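Local coordinates for ochratoxinase (Aspergillus niger, PDB 4C65), which hydrolyses the mycotoxin ochratoxin A to ochratoxin alpha and phenylalanine, as a zinc-dependent homooctameric carboxypeptidase of the amidohydrolase superfamily, at residues S93-L105 / V122-P134. Sequence-based numbering, arbitrary orientation.
Sequences SGARLARGCWEAL and VAKAINDGTIVGP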
ATOM      1  N   SER A  93      -9.763 -20.779  16.621  1.00 14.45           N
ATOM      2  CA  SER A  93     -10.998 -20.331  17.266  1.00 14.18           C
ATOM      3  C   SER A  93     -12.167 -21.244  16.926  1.00 13.99           C
ATOM      4  O   SER A  93     -12.920 -21.643  17.794  1.00 13.64           O
ATOM      5  CB  SER A  93     -11.344 -18.891  16.841  1.00 14.33           C
ATOM      6  OG  SER A  93     -10.267 -18.002  17.152  1.00 14.87           O
ATOM      7  N   GLY A  94     -12.357 -21.499  15.636  1.00 13.95           N
ATOM      8  CA  GLY A  94     -13.488 -22.272  15.169  1.00 13.84           C
ATOM      9  C   GLY A  94     -13.519 -23.647  15.769  1.00 13.73           C
ATOM     10  O   GLY A  94     -14.579 -24.153  16.137  1.00 13.65           O
ATOM     11  N   ALA A  95     -12.355 -24.247  15.873  1.00 13.97           N
ATOM     12  CA  ALA A  95     -12.249 -25.570  16.444  1.00 14.17           C
ATOM     13  C   ALA A  95     -12.763 -25.526  17.882  1.00 13.83           C
ATOM     14  O   ALA A  95     -13.548 -26.380  18.284  1.00 13.84           O
ATOM     15  CB  ALA A  95     -10.806 -26.074  16.367  1.00 14.46           C
ATOM     16  N   ARG A  96     -12.323 -24.526  18.635  1.00 13.56           N
ATOM     17  CA  ARG A  96     -12.688 -24.409  20.042  1.00 13.41           C
ATOM     18  C   ARG A  96     -14.163 -24.112  20.175  1.00 13.32           C
ATOM     19  O   ARG A  96     -14.848 -24.683  21.041  1.00 13.50           O
ATOM     20  CB  ARG A  96     -11.862 -23.331  20.753  1.00 13.28           C
ATOM     21  CG  ARG A  96     -10.378 -23.642  20.854  1.00 13.58           C
ATOM     22  CD  ARG A  96      -9.685 -22.916  21.988  1.00 13.69           C
ATOM     23  NE  ARG A  96      -8.253 -23.156  21.957  1.00 14.24           N
ATOM     24  CZ  ARG A  96      -7.365 -22.489  21.209  1.00 14.44           C
ATOM     25  NH1 ARG A  96      -7.677 -21.444  20.425  1.00 14.24           N
ATOM     26  NH2 ARG A  96      -6.100 -22.903  21.246  1.00 14.57           N
ATOM     27  N   LEU A  97     -14.672 -23.236  19.310  1.00 12.93           N
ATOM     28  CA  LEU A  97     -16.072 -22.914  19.312  1.00 12.73           C
ATOM     29  C   LEU A  97     -16.992 -24.118  19.007  1.00 12.83           C
ATOM     30  O   LEU A  97     -18.173 -24.118  19.394  1.00 12.86           O
ATOM     31  CB  LEU A  97     -16.345 -21.765  18.342  1.00 12.47           C
ATOM     32  CG  LEU A  97     -15.749 -20.450  18.844  1.00 12.50           C
ATOM     33  CD1 LEU A  97     -15.648 -19.440  17.701  1.00 12.47           C
ATOM     34  CD2 LEU A  97     -16.553 -19.865  19.998  1.00 12.38           C
ATOM     35  N   ALA A  98     -16.471 -25.115  18.307  1.00 12.94           N
ATOM     36  CA  ALA A  98     -17.242 -26.287  17.989  1.00 13.33           C
ATOM     37  C   ALA A  98     -17.541 -27.082  19.249  1.00 13.37           C
ATOM     38  O   ALA A  98     -18.662 -27.555  19.417  1.00 13.96           O
ATOM     39  CB  ALA A  98     -16.489 -27.160  16.981  1.00 13.93           C
ATOM     40  N   ARG A  99     -16.550 -27.250  20.115  1.00 13.19           N
ATOM     41  CA  ARG A  99     -16.740 -27.870  21.412  1.00 13.20           C
ATOM     42  C   ARG A  99     -17.749 -27.063  22.222  1.00 13.06           C
ATOM     43  O   ARG A  99     -18.664 -27.616  22.777  1.00 12.98           O
ATOM     44  CB  ARG A  99     -15.427 -27.968  22.180  1.00 13.28           C
ATOM     45  CG  ARG A  99     -15.569 -28.538  23.580  1.00 13.51           C
ATOM     46  CD  ARG A  99     -15.956 -30.015  23.530  1.00 13.91           C
ATOM     47  NE  ARG A  99     -16.028 -30.642  24.845  1.00 14.24           N
ATOM     48  CZ  ARG A  99     -14.994 -31.094  25.532  1.00 14.71           C
ATOM     49  NH1 ARG A  99     -13.761 -31.009  25.049  1.00 14.97           N
ATOM     50  NH2 ARG A  99     -15.191 -31.645  26.726  1.00 15.07           N
ATOM     51  N   GLY A 100     -17.549 -25.750  22.265  1.00 13.14           N
ATOM     52  CA  GLY A 100     -18.409 -24.846  22.981  1.00 13.07           C
ATOM     53  C   GLY A 100     -19.863 -24.964  22.577  1.00 13.22           C
ATOM     54  O   GLY A 100     -20.730 -25.088  23.421  1.00 13.13           O
ATOM     55  N   CYS A 101     -20.112 -24.995  21.274  1.00 13.55           N
ATOM     56  CA  CYS A 101     -21.454 -25.158  20.753  1.00 13.61           C
ATOM     57  C   CYS A 101     -22.054 -26.530  21.084  1.00 13.84           C
ATOM     58  O   CYS A 101     -23.268 -26.635  21.360  1.00 14.04           O
ATOM     59  CB  CYS A 101     -21.450 -24.944  19.258  1.00 13.84           C
ATOM     60  SG  CYS A 101     -21.214 -23.218  18.841  1.00 13.89           S
ATOM     61  N   TRP A 102     -21.233 -27.565  21.057  1.00 13.77           N
ATOM     62  CA  TRP A 102     -21.701 -28.896  21.439  1.00 14.26           C
ATOM     63  C   TRP A 102     -22.144 -28.906  22.893  1.00 14.32           C
ATOM     64  O   TRP A 102     -23.221 -29.419  23.236  1.00 14.84           O
ATOM     65  CB  TRP A 102     -20.584 -29.934  21.247  1.00 14.45           C
ATOM     66  CG  TRP A 102     -21.032 -31.321  21.518  1.00 14.79           C
ATOM     67  CD1 TRP A 102     -21.625 -32.173  20.643  1.00 14.96           C
ATOM     68  CD2 TRP A 102     -20.969 -32.012  22.773  1.00 15.00           C
ATOM     69  NE1 TRP A 102     -21.963 -33.334  21.273  1.00 15.43           N
ATOM     70  CE2 TRP A 102     -21.552 -33.272  22.579  1.00 15.49           C
ATOM     71  CE3 TRP A 102     -20.478 -31.688  24.033  1.00 14.92           C
ATOM     72  CZ2 TRP A 102     -21.638 -34.223  23.602  1.00 15.85           C
ATOM     73  CZ3 TRP A 102     -20.568 -32.609  25.037  1.00 15.27           C
ATOM     74  CH2 TRP A 102     -21.148 -33.866  24.828  1.00 15.70           C
ATOM     75  N   GLU A 103     -21.315 -28.309  23.740  1.00 14.33           N
ATOM     76  CA  GLU A 103     -21.569 -28.259  25.161  1.00 14.65           C
ATOM     77  C   GLU A 103     -22.852 -27.462  25.437  1.00 14.50           C
ATOM     78  O   GLU A 103     -23.669 -27.835  26.285  1.00 14.52           O
ATOM     79  CB  GLU A 103     -20.399 -27.599  25.875  1.00 14.76           C
ATOM     80  CG  GLU A 103     -19.091 -28.372  25.966  1.00 15.12           C
ATOM     81  CD  GLU A 103     -19.135 -29.617  26.826  1.00 15.84           C
ATOM     82  OE1 GLU A 103     -20.090 -29.734  27.616  1.00 16.17           O
ATOM     83  OE2 GLU A 103     -18.191 -30.469  26.737  1.00 16.45           O
ATOM     84  N   ALA A 104     -23.023 -26.366  24.728  1.00 14.48           N
ATOM     85  CA  ALA A 104     -24.223 -25.514  24.923  1.00 14.71           C
ATOM     86  C   ALA A 104     -25.501 -26.313  24.718  1.00 14.82           C
ATOM     87  O   ALA A 104     -26.436 -26.207  25.479  1.00 14.27           O
ATOM     88  CB  ALA A 104     -24.183 -24.346  23.944  1.00 14.72           C
ATOM     89  N   LEU A 105     -25.513 -27.098  23.640  1.00 15.31           N
ATOM     90  CA  LEU A 105     -26.697 -27.808  23.236  1.00 15.82           C
ATOM     91  C   LEU A 105     -26.995 -28.950  24.225  1.00 16.14           C
ATOM     92  O   LEU A 105     -28.141 -29.182  24.555  1.00 15.94           O
ATOM     93  CB  LEU A 105     -26.522 -28.317  21.815  1.00 16.10           C
ATOM     94  CG  LEU A 105     -27.765 -28.584  20.981  1.00 16.33           C
ATOM     95  CD1 LEU A 105     -28.674 -27.371  20.898  1.00 16.03           C
ATOM     96  CD2 LEU A 105     -27.336 -29.035  19.608  1.00 16.55           C
ATOM     97  N   VAL A 122     -19.120 -19.626  12.210  1.00 14.97           N
ATOM     98  CA  VAL A 122     -19.337 -20.925  12.837  1.00 15.22           C
ATOM     99  C   VAL A 122     -20.744 -21.439  12.551  1.00 15.98           C
ATOM    100  O   VAL A 122     -20.931 -22.654  12.341  1.00 16.10           O
ATOM    101  CB  VAL A 122     -19.046 -20.868  14.341  1.00 14.83           C
ATOM    102  CG1 VAL A 122     -19.468 -22.150  15.037  1.00 15.20           C
ATOM    103  CG2 VAL A 122     -17.557 -20.616  14.596  1.00 14.79           C
ATOM    104  N   ALA A 123     -21.740 -20.542  12.526  1.00 16.48           N
ATOM    105  CA  ALA A 123     -23.137 -20.952  12.217  1.00 17.02           C
ATOM    106  C   ALA A 123     -23.216 -21.727  10.906  1.00 18.04           C
ATOM    107  O   ALA A 123     -23.995 -22.660  10.763  1.00 18.20           O
ATOM    108  CB  ALA A 123     -24.064 -19.764  12.174  1.00 16.86           C
ATOM    109  N   LYS A 124     -22.361 -21.374   9.957  1.00 19.00           N
ATOM    110  CA  LYS A 124     -22.308 -22.093   8.699  1.00 20.34           C
ATOM    111  C   LYS A 124     -21.989 -23.559   8.889  1.00 20.97           C
ATOM    112  O   LYS A 124     -22.505 -24.389   8.143  1.00 22.82           O
ATOM    113  CB  LYS A 124     -21.261 -21.514   7.782  1.00 21.38           C
ATOM    114  CG  LYS A 124     -21.610 -20.154   7.266  1.00 22.13           C
ATOM    115  CD  LYS A 124     -20.415 -19.526   6.561  1.00 23.99           C
ATOM    116  CE  LYS A 124     -20.804 -19.110   5.161  1.00 25.86           C
ATOM    117  NZ  LYS A 124     -20.495 -17.679   4.971  1.00 27.14           N
ATOM    118  N   ALA A 125     -21.136 -23.887   9.854  1.00 20.52           N
ATOM    119  CA  ALA A 125     -20.790 -25.266  10.097  1.00 20.84           C
ATOM    120  C   ALA A 125     -21.909 -25.986  10.860  1.00 21.66           C
ATOM    121  O   ALA A 125     -21.981 -27.228  10.852  1.00 23.14           O
ATOM    122  CB  ALA A 125     -19.471 -25.352  10.826  1.00 20.66           C
ATOM    123  N   ILE A 126     -22.748 -25.238  11.564  1.00 20.94           N
ATOM    124  CA  ILE A 126     -23.893 -25.823  12.263  1.00 20.94           C
ATOM    125  C   ILE A 126     -25.001 -26.066  11.247  1.00 21.21           C
ATOM    126  O   ILE A 126     -25.571 -27.147  11.184  1.00 21.42           O
ATOM    127  CB  ILE A 126     -24.422 -24.893  13.367  1.00 20.60           C
ATOM    128  CG1 ILE A 126     -23.393 -24.734  14.474  1.00 20.08           C
ATOM    129  CG2 ILE A 126     -25.707 -25.449  13.950  1.00 20.94           C
ATOM    130  CD1 ILE A 126     -23.753 -23.694  15.504  1.00 19.83           C
ATOM    131  N   ASN A 127     -25.251 -25.067  10.406  1.00 21.26           N
ATOM    132  CA  ASN A 127     -26.315 -25.137   9.411  1.00 21.55           C
ATOM    133  C   ASN A 127     -26.060 -26.126   8.296  1.00 21.29           C
ATOM    134  O   ASN A 127     -27.004 -26.619   7.729  1.00 22.77           O
ATOM    135  CB  ASN A 127     -26.606 -23.749   8.816  1.00 21.67           C
ATOM    136  CG  ASN A 127     -27.206 -22.813   9.832  1.00 21.47           C
ATOM    137  OD1 ASN A 127     -27.962 -23.232  10.683  1.00 22.77           O
ATOM    138  ND2 ASN A 127     -26.839 -21.549   9.778  1.00 22.20           N
ATOM    139  N   ASP A 128     -24.817 -26.433   7.963  1.00 21.07           N
ATOM    140  CA  ASP A 128     -24.586 -27.522   7.001  1.00 21.42           C
ATOM    141  C   ASP A 128     -24.487 -28.883   7.685  1.00 20.85           C
ATOM    142  O   ASP A 128     -24.185 -29.876   7.039  1.00 21.36           O
ATOM    143  CB  ASP A 128     -23.385 -27.247   6.085  1.00 22.48           C
ATOM    144  CG  ASP A 128     -22.023 -27.329   6.794  1.00 23.43           C
ATOM    145  OD1 ASP A 128     -21.933 -27.701   7.975  1.00 23.55           O
ATOM    146  OD2 ASP A 128     -21.023 -26.960   6.151  1.00 25.34           O
ATOM    147  N   GLY A 129     -24.724 -28.935   8.993  1.00 19.71           N
ATOM    148  CA  GLY A 129     -24.706 -30.202   9.718  1.00 19.39           C
ATOM    149  C   GLY A 129     -23.326 -30.805  10.018  1.00 19.30           C
ATOM    150  O   GLY A 129     -23.263 -31.906  10.549  1.00 20.11           O
ATOM    151  N   THR A 130     -22.223 -30.106   9.731  1.00 18.40           N
ATOM    152  CA  THR A 130     -20.873 -30.625  10.076  1.00 18.11           C
ATOM    153  C   THR A 130     -20.686 -30.713  11.576  1.00 17.41           C
ATOM    154  O   THR A 130     -20.142 -31.668  12.084  1.00 17.56           O
ATOM    155  CB  THR A 130     -19.736 -29.777   9.498  1.00 18.01           C
ATOM    156  OG1 THR A 130     -20.027 -29.417   8.150  1.00 18.39           O
ATOM    157  CG2 THR A 130     -18.430 -30.564   9.531  1.00 18.82           C
ATOM    158  N   ILE A 131     -21.164 -29.702  12.292  1.00 16.93           N
ATOM    159  CA  ILE A 131     -21.181 -29.730  13.752  1.00 16.55           C
ATOM    160  C   ILE A 131     -22.588 -29.444  14.248  1.00 16.21           C
ATOM    161  O   ILE A 131     -23.507 -29.228  13.473  1.00 15.93           O
ATOM    162  CB  ILE A 131     -20.168 -28.728  14.394  1.00 16.10           C
ATOM    163  CG1 ILE A 131     -20.501 -27.296  14.025  1.00 15.69           C
ATOM    164  CG2 ILE A 131     -18.744 -29.061  13.962  1.00 16.38           C
ATOM    165  CD1 ILE A 131     -19.814 -26.290  14.904  1.00 15.37           C
ATOM    166  N   VAL A 132     -22.724 -29.418  15.553  1.00 15.90           N
ATOM    167  CA  VAL A 132     -23.979 -29.182  16.192  1.00 15.84           C
ATOM    168  C   VAL A 132     -23.864 -27.956  17.091  1.00 15.22           C
ATOM    169  O   VAL A 132     -22.780 -27.629  17.589  1.00 15.07           O
ATOM    170  CB  VAL A 132     -24.173 -30.447  17.090  1.00 16.42           C
ATOM    171  CG1 VAL A 132     -25.094 -30.204  18.267  1.00 16.38           C
ATOM    172  CG2 VAL A 132     -24.581 -31.689  16.300  1.00 17.01           C
ATOM    173  N   GLY A 133     -24.975 -27.266  17.318  1.00 15.00           N
ATOM    174  CA  GLY A 133     -24.970 -26.171  18.276  1.00 14.54           C
ATOM    175  C   GLY A 133     -26.315 -25.494  18.352  1.00 14.54           C
ATOM    176  O   GLY A 133     -27.264 -25.930  17.693  1.00 14.66           O
ATOM    177  N   PRO A 134     -26.407 -24.410  19.139  1.00 13.95           N
ATOM    178  CA  PRO A 134     -27.636 -23.642  19.151  1.00 14.22           C
ATOM    179  C   PRO A 134     -27.841 -22.863  17.856  1.00 14.71           C
ATOM    180  O   PRO A 134     -26.921 -22.757  17.039  1.00 14.77           O
ATOM    181  CB  PRO A 134     -27.442 -22.663  20.299  1.00 13.96           C
ATOM    182  CG  PRO A 134     -26.165 -23.056  20.965  1.00 13.83           C
ATOM    183  CD  PRO A 134     -25.388 -23.895  20.043  1.00 13.68           C
TER
HETATM  184  O   HOH W   1     -20.575 -28.891  17.762  1.00  8.93           O
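Gly133 runs so close along the helix at Cys101 that the two CA atoms lie 4.4 Å apart, yet no direct hydrogen bond joins residues 93-105 to 122-134. In place of one, Gly133 CA approaches Cys101 O at 3.6 Å as a CA-H...O contact, with 149° at the hydrogen. Having no side chain, Gly133 can lie directly against Cys101 CB, which is 3.9 Å from Gly133 CA; its backbone is almost fully extended. A single water probably supplies the polar link, donating to Ala98 O at 2.9 Å and to Val132 O at 2.5 Å, the latter short for such a bond.

The other contacts are apolar. Cys101 SG, placed beside its own backbone N by a chi1 of -72°, extends to Val122 CG1 and Ile126 CD1 (4.2 Å to the latter). One turn earlier, the Leu97 and Val122 side chains meet nearly perpendicular, Leu97 CD1 to Val122 CG2 at 3.8 Å; Ile131 CD1 rests on Ala98 CB. Toward the C-terminal end, Pro134 touches Ala104 CB with CG, at 3.8 Å. Helix segments 93-105 and 122-127 cross at -54°. Helix 119-127 has ended by the time Gly129, with positive phi, breaks the helical path. Thr130 N donates to Asp128 OD1, an Asx turn, and Thr130 OG1 adds a second bond from the same carboxylate face.

Arg96 forms a salt bridge with Asp128 of a second subunit, and Arg99 a hydrogen bond with Thr130 O of that subunit; both are reciprocated. The pair joins consecutive helices on the outside of the TIM barrel, with strand 109-114 between them in sequence and strand 135-138 following. Tyr112 of the former strand touches Ala104 and Pro134, Val136 of the latter packs on Ile126, and Phe421 of strand 419-422 touches Leu105 and Val132.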